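Local coordinates for protein omega transaminase (Pseudomonas sp., PDB 5LHA) that probably catalyses the pyridoxal-phosphate-dependent transfer of an amino group between an amine or amino acid and a keto acid, as an omega-transaminase of fold type I, at residues Glu113-Val118 against Asp287-Ala292. Residues are numbered along the deposited sequence; the frame is centred on the assembly and turned at random.
Sequences ERMARV and DILCLA
Met115 reaches over to the beginning of strand 288-291 and sets its terminal methyl against Leu289, with CE 3.7 Å from the branch carbon CG. The same methyl lies 3.6 Å from the backbone O of Asp287, a van der Waals contact, while farther back along the chain Met115 CG passes 4.0 Å from Leu289 CD1. An unbranched, flexible thioether suits this span: CG stands anti to the carbonyl carbon (chi1 -70°), and bends about CB-CG (chi2 -58°) and again about CG-SD swing the methyl toward the other strand. Leu289, whose bond from CA to CB points toward strand 115-121, offers a compact branched end for the methyl to rest on. In the large, mixed sheet of the fold type I aminotransferase domain, strand 303-308 runs between strands 115-121 and 288-291, antiparallel to both; the two therefore meet through side chains across an intervening strand, and Met115 also touches Leu306 on it. An alanine in place of Met115 would probably open a gap beside Leu289 and strip the Asp287 carbonyl of its apolar neighbour. The bond from CA to CB of Asp287 points away from strand 115-121, and its carboxylate is held elsewhere: OD2 accepts from the backbone N of Leu261 and forms a salt bridge with Arg251, and OD1 is hydrogen-bonded by Asn308. Farther along strand 115-121, Ala116 and Arg117 both face Phe307 in a classic beta bulge, where Arg117 NH1 donates to Ala116 O at 3.1 Å from above the carbonyl plane.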
# COMPACT_ATOMS: atom_id res chain seq x y z
N GLU A 113 -17.16 31.07 2.94
CA GLU A 113 -16.95 29.64 2.80
C GLU A 113 -17.18 28.88 4.10
O GLU A 113 -16.84 27.70 4.18
CB GLU A 113 -15.55 29.36 2.25
CG GLU A 113 -15.34 29.85 0.82
CD GLU A 113 -15.31 31.36 0.70
OE1 GLU A 113 -14.84 32.03 1.65
OE2 GLU A 113 -15.78 31.88 -0.34
N ARG A 114 -17.77 29.54 5.11
CA ARG A 114 -18.12 28.92 6.39
C ARG A 114 -16.92 28.23 7.04
O ARG A 114 -17.07 27.25 7.78
CB ARG A 114 -19.30 27.95 6.24
CG ARG A 114 -20.07 27.67 7.55
CD ARG A 114 -21.27 26.72 7.39
NE ARG A 114 -21.13 25.80 6.25
CZ ARG A 114 -20.36 24.71 6.22
NH1 ARG A 114 -19.63 24.37 7.27
NH2 ARG A 114 -20.31 23.96 5.13
N MET A 115 -15.71 28.73 6.77
CA MET A 115 -14.53 28.21 7.44
C MET A 115 -14.59 28.50 8.93
O MET A 115 -14.93 29.61 9.34
CB MET A 115 -13.26 28.83 6.84
CG MET A 115 -12.92 28.39 5.43
SD MET A 115 -12.72 26.60 5.26
CE MET A 115 -13.36 26.34 3.61
N ALA A 116 -14.24 27.51 9.74
CA ALA A 116 -14.42 27.61 11.18
C ALA A 116 -13.13 27.43 11.98
O ALA A 116 -12.98 28.07 13.02
CB ALA A 116 -15.45 26.59 11.67
N ARG A 117 -12.20 26.59 11.51
CA ARG A 117 -10.99 26.27 12.24
C ARG A 117 -9.78 26.34 11.31
O ARG A 117 -9.88 26.02 10.12
CB ARG A 117 -11.08 24.87 12.87
CG ARG A 117 -12.16 24.72 13.92
CD ARG A 117 -11.75 25.37 15.23
NE ARG A 117 -12.73 25.15 16.29
CZ ARG A 117 -13.79 25.93 16.52
NH1 ARG A 117 -14.00 27.00 15.77
NH2 ARG A 117 -14.62 25.65 17.50
N VAL A 118 -8.65 26.75 11.87
CA VAL A 118 -7.37 26.82 11.16
C VAL A 118 -6.39 25.88 11.84
O VAL A 118 -6.31 25.84 13.07
CB VAL A 118 -6.79 28.25 11.15
CG1 VAL A 118 -5.62 28.32 10.17
CG2 VAL A 118 -7.85 29.29 10.81
N ASP A 287 -14.79 22.58 0.96
CA ASP A 287 -14.83 22.17 2.36
C ASP A 287 -13.55 22.56 3.10
O ASP A 287 -13.61 22.85 4.30
CB ASP A 287 -15.06 20.66 2.47
CG ASP A 287 -16.42 20.22 1.93
OD1 ASP A 287 -17.42 20.40 2.65
OD2 ASP A 287 -16.48 19.70 0.80
N ILE A 288 -12.40 22.57 2.42
CA ILE A 288 -11.10 22.84 3.02
C ILE A 288 -10.32 23.79 2.12
O ILE A 288 -10.39 23.69 0.89
CB ILE A 288 -10.30 21.53 3.23
CG1 ILE A 288 -11.05 20.58 4.16
CG2 ILE A 288 -8.90 21.84 3.79
CD1 ILE A 288 -10.43 19.22 4.27
N LEU A 289 -9.59 24.73 2.73
CA LEU A 289 -8.67 25.63 2.04
C LEU A 289 -7.24 25.33 2.47
O LEU A 289 -6.97 25.18 3.66
CB LEU A 289 -8.97 27.10 2.34
CG LEU A 289 -10.33 27.62 1.92
CD1 LEU A 289 -10.47 29.07 2.36
CD2 LEU A 289 -10.51 27.46 0.42
N CYS A 290 -6.33 25.25 1.49
CA CYS A 290 -4.89 25.16 1.71
C CYS A 290 -4.21 26.45 1.26
O CYS A 290 -4.32 26.84 0.09
CB CYS A 290 -4.30 23.96 0.97
SG CYS A 290 -4.97 22.33 1.41
N LEU A 291 -3.49 27.11 2.18
CA LEU A 291 -2.86 28.40 1.91
C LEU A 291 -1.39 28.45 2.33
O LEU A 291 -0.98 27.84 3.32
CB LEU A 291 -3.59 29.54 2.63
CG LEU A 291 -5.06 29.75 2.31
CD1 LEU A 291 -5.72 30.50 3.45
CD2 LEU A 291 -5.20 30.50 1.00
N ALA A 292 -0.62 29.23 1.58
CA ALA A 292 0.77 29.52 1.91
C ALA A 292 1.25 30.70 1.07
O ALA A 292 0.45 31.56 0.69
CB ALA A 292 1.66 28.31 1.67